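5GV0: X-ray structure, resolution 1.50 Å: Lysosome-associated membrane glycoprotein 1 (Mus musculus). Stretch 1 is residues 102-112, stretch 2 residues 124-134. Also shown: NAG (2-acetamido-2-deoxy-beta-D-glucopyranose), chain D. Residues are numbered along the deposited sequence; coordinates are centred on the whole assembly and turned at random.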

# COMPACT_ATOMS: atom_id res chain seq x y z
N SER A 102 10.35 -13.21 0.84
CA SER A 102 10.08 -11.80 0.59
C SER A 102 9.77 -11.60 -0.88
O SER A 102 10.30 -12.30 -1.73
CB SER A 102 11.26 -10.92 1.01
OG SER A 102 11.42 -10.91 2.41
N ILE A 103 8.89 -10.64 -1.17
CA ILE A 103 8.61 -10.20 -2.53
C ILE A 103 8.62 -8.69 -2.53
O ILE A 103 8.06 -8.06 -1.64
CB ILE A 103 7.24 -10.70 -3.04
CG1 ILE A 103 7.18 -12.23 -3.02
CG2 ILE A 103 6.99 -10.16 -4.46
CD1 ILE A 103 5.76 -12.79 -3.18
N SER A 104 9.29 -8.09 -3.51
CA SER A 104 9.30 -6.64 -3.60
C SER A 104 9.17 -6.16 -5.03
O SER A 104 9.35 -6.91 -5.99
CB SER A 104 10.59 -6.07 -3.00
OG SER A 104 11.72 -6.52 -3.72
N ASN A 105 8.82 -4.88 -5.17
CA ASN A 105 8.92 -4.20 -6.46
C ASN A 105 8.97 -2.72 -6.19
O ASN A 105 8.01 -2.17 -5.64
CB ASN A 105 7.74 -4.55 -7.38
CG ASN A 105 7.94 -4.05 -8.81
OD1 ASN A 105 8.64 -3.07 -9.04
ND2 ASN A 105 7.34 -4.75 -9.77
N HIS A 106 10.08 -2.08 -6.53
CA HIS A 106 10.25 -0.66 -6.26
C HIS A 106 10.21 0.15 -7.55
O HIS A 106 10.78 1.24 -7.62
CB HIS A 106 11.57 -0.41 -5.51
CG HIS A 106 11.62 -1.08 -4.18
ND1 HIS A 106 11.02 -0.55 -3.06
CD2 HIS A 106 12.17 -2.26 -3.79
CE1 HIS A 106 11.22 -1.36 -2.03
NE2 HIS A 106 11.91 -2.41 -2.45
N SER A 107 9.51 -0.39 -8.54
CA SER A 107 9.33 0.29 -9.81
C SER A 107 7.84 0.43 -10.14
O SER A 107 7.40 0.18 -11.27
CB SER A 107 10.06 -0.47 -10.93
OG SER A 107 10.23 0.35 -12.07
N LEU A 108 7.06 0.83 -9.14
CA LEU A 108 5.63 1.01 -9.31
C LEU A 108 5.28 2.46 -9.56
O LEU A 108 6.06 3.36 -9.24
CB LEU A 108 4.88 0.53 -8.07
CG LEU A 108 5.21 -0.87 -7.58
CD1 LEU A 108 4.41 -1.19 -6.33
CD2 LEU A 108 4.92 -1.91 -8.65
N LYS A 109 4.10 2.69 -10.12
CA LYS A 109 3.54 4.03 -10.17
C LYS A 109 2.03 3.91 -10.15
O LYS A 109 1.39 3.73 -11.20
CB LYS A 109 4.02 4.81 -11.40
CG LYS A 109 3.48 6.24 -11.42
CD LYS A 109 4.24 7.13 -12.39
CE LYS A 109 5.57 7.57 -11.82
NZ LYS A 109 6.27 8.54 -12.72
N ALA A 110 1.47 3.97 -8.95
CA ALA A 110 0.03 3.88 -8.78
C ALA A 110 -0.40 4.91 -7.74
O ALA A 110 0.44 5.55 -7.11
CB ALA A 110 -0.38 2.47 -8.35
N LEU A 111 -1.71 5.05 -7.58
CA LEU A 111 -2.29 5.96 -6.60
C LEU A 111 -1.71 7.37 -6.77
O LEU A 111 -1.44 8.08 -5.80
CB LEU A 111 -2.05 5.44 -5.17
CG LEU A 111 -2.26 3.95 -4.90
CD1 LEU A 111 -2.07 3.63 -3.41
CD2 LEU A 111 -3.63 3.48 -5.39
N GLN A 112 -1.54 7.78 -8.02
CA GLN A 112 -0.87 9.04 -8.31
C GLN A 112 -1.81 10.23 -8.23
O GLN A 112 -2.91 10.21 -8.78
CB GLN A 112 -0.23 8.98 -9.70
CG GLN A 112 0.55 10.25 -10.07
CD GLN A 112 1.36 10.09 -11.34
OE1 GLN A 112 2.57 9.87 -11.29
NE2 GLN A 112 0.70 10.21 -12.48
N GLU A 124 -11.87 -1.25 -7.43
CA GLU A 124 -10.79 -2.18 -7.13
C GLU A 124 -9.65 -2.10 -8.15
O GLU A 124 -9.89 -2.24 -9.35
CB GLU A 124 -11.37 -3.59 -7.08
CG GLU A 124 -10.50 -4.68 -6.49
CD GLU A 124 -11.29 -5.97 -6.28
OE1 GLU A 124 -10.68 -7.01 -5.98
OE2 GLU A 124 -12.54 -5.93 -6.42
N GLU A 125 -8.43 -1.86 -7.68
CA GLU A 125 -7.26 -1.89 -8.57
C GLU A 125 -6.31 -2.99 -8.14
O GLU A 125 -5.87 -3.04 -7.00
CB GLU A 125 -6.52 -0.55 -8.58
CG GLU A 125 -5.36 -0.55 -9.59
CD GLU A 125 -4.54 0.72 -9.58
OE1 GLU A 125 -4.88 1.65 -8.82
OE2 GLU A 125 -3.55 0.79 -10.34
N HIS A 126 -5.99 -3.87 -9.08
CA HIS A 126 -5.05 -4.95 -8.82
C HIS A 126 -3.67 -4.52 -9.27
O HIS A 126 -3.36 -4.55 -10.46
CB HIS A 126 -5.49 -6.23 -9.53
CG HIS A 126 -6.89 -6.64 -9.20
ND1 HIS A 126 -7.23 -7.22 -8.00
CD2 HIS A 126 -8.04 -6.55 -9.91
CE1 HIS A 126 -8.52 -7.48 -7.98
NE2 HIS A 126 -9.04 -7.09 -9.13
N ILE A 127 -2.85 -4.10 -8.32
CA ILE A 127 -1.51 -3.61 -8.65
C ILE A 127 -0.52 -4.76 -8.72
O ILE A 127 -0.28 -5.45 -7.74
CB ILE A 127 -1.03 -2.59 -7.62
CG1 ILE A 127 -1.99 -1.40 -7.54
CG2 ILE A 127 0.37 -2.11 -7.98
CD1 ILE A 127 -1.65 -0.42 -6.42
N PHE A 128 0.03 -4.97 -9.91
CA PHE A 128 1.03 -6.00 -10.13
C PHE A 128 2.29 -5.69 -9.32
O PHE A 128 2.86 -4.61 -9.45
CB PHE A 128 1.35 -6.09 -11.63
CG PHE A 128 2.35 -7.16 -12.01
CD1 PHE A 128 3.72 -6.96 -11.85
CD2 PHE A 128 1.93 -8.35 -12.59
CE1 PHE A 128 4.63 -7.93 -12.22
CE2 PHE A 128 2.84 -9.32 -12.98
CZ PHE A 128 4.19 -9.11 -12.79
N VAL A 129 2.71 -6.63 -8.48
CA VAL A 129 3.97 -6.49 -7.76
C VAL A 129 4.98 -7.49 -8.33
O VAL A 129 6.09 -7.12 -8.70
CB VAL A 129 3.79 -6.70 -6.24
CG1 VAL A 129 5.12 -6.60 -5.53
CG2 VAL A 129 2.82 -5.66 -5.68
N SER A 130 4.58 -8.76 -8.41
CA SER A 130 5.34 -9.77 -9.15
C SER A 130 4.36 -10.68 -9.87
O SER A 130 3.15 -10.53 -9.70
CB SER A 130 6.23 -10.60 -8.22
OG SER A 130 5.46 -11.54 -7.50
N LYS A 131 4.88 -11.62 -10.65
CA LYS A 131 4.05 -12.62 -11.32
C LYS A 131 3.13 -13.31 -10.34
O LYS A 131 2.01 -13.70 -10.70
CB LYS A 131 4.91 -13.67 -12.03
CG LYS A 131 5.59 -13.19 -13.27
CD LYS A 131 6.24 -14.36 -13.98
CE LYS A 131 7.09 -13.88 -15.14
NZ LYS A 131 7.74 -15.04 -15.80
N MET A 132 3.61 -13.47 -9.11
CA MET A 132 2.91 -14.25 -8.10
C MET A 132 2.17 -13.40 -7.07
O MET A 132 1.48 -13.94 -6.22
CB MET A 132 3.91 -15.16 -7.39
CG MET A 132 4.57 -16.18 -8.31
SD MET A 132 3.37 -17.35 -8.98
CE MET A 132 3.46 -16.97 -10.72
N LEU A 133 2.32 -12.08 -7.12
CA LEU A 133 1.73 -11.24 -6.08
C LEU A 133 1.10 -9.97 -6.63
O LEU A 133 1.76 -9.21 -7.34
CB LEU A 133 2.78 -10.85 -5.04
CG LEU A 133 2.34 -9.83 -3.98
CD1 LEU A 133 1.34 -10.45 -3.01
CD2 LEU A 133 3.55 -9.31 -3.22
N SER A 134 -0.16 -9.73 -6.31
CA SER A 134 -0.74 -8.42 -6.57
C SER A 134 -1.20 -7.80 -5.26
O SER A 134 -1.58 -8.51 -4.31
CB SER A 134 -1.89 -8.50 -7.57
OG SER A 134 -2.95 -9.30 -7.08
C1 NAG D . 7.47 -4.33 -11.15
C2 NAG D . 7.80 -5.40 -12.18
C3 NAG D . 7.99 -4.75 -13.54
C4 NAG D . 6.77 -3.92 -13.91
C5 NAG D . 6.45 -2.93 -12.78
C6 NAG D . 5.17 -2.16 -13.02
C7 NAG D . 8.96 -7.47 -11.49
C8 NAG D . 10.28 -8.09 -11.18
N2 NAG D . 8.98 -6.17 -11.82
O3 NAG D . 8.22 -5.75 -14.53
O4 NAG D . 7.05 -3.17 -15.09
O5 NAG D . 6.28 -3.64 -11.55
O6 NAG D . 4.09 -3.03 -13.33
O7 NAG D . 7.91 -8.11 -11.43
O HOH W 1 8.68 -8.27 -8.23
O HOH W 2 -3.71 4.05 -9.24

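No backbone hydrogen bond joins these stretches. Strand 102-105 runs on into a loop, while the second stretch, a strand from 125, turns a corner at V129 and makes a type I turn from S130 to L133. The chains come near at N105 and V129, whose CA atoms lie 5.6 Å apart, and have spread to 7.6 Å between the CA atoms of A110 and I127. Side chains and two waters make the contact where the backbones do not.

The turn is braced from within: V129 N and S130 N both donate to L133 O, each at 3.0 Å, and S130 OG accepts from M132 N at 3.1 Å. V129 O takes no part in these bonds and faces the other stretch's amide. N105 ND2 donates to V129 O at 2.9 Å and nearly straight (164°), although the same nitrogen is bonded to C1 of the NAG sugar; a glycosylated asparagine amide keeps one hydrogen, and here it is spent on the contact. The other end of the amide, N105 OD1, accepts from S107 N at 2.9 Å, with the side chain in its t rotamer. Water 1 donates to both S104 O and V129 O, giving the carbonyl a second donor.

Around this polar point the packing is aliphatic. I103 points its CB toward the other stretch, and its CG2 meets L133 CD2 at 3.8 Å and V129 CG1 at 4.2 Å, with S130 OG 3.7 Å away. Further along, L108 lays CD2 3.5 Å from F128 O, and buried I127 receives A110, CB to CD1 at 3.7 Å. The small methyl suits a place where I127 already reaches across. At this end E125 adds a polar link through water 2, which accepts from L111 N and donates to E125 OE1. The rule is economical: one direct hydrogen bond, two bridging waters, and mostly branched aliphatic side chains packed at both ends.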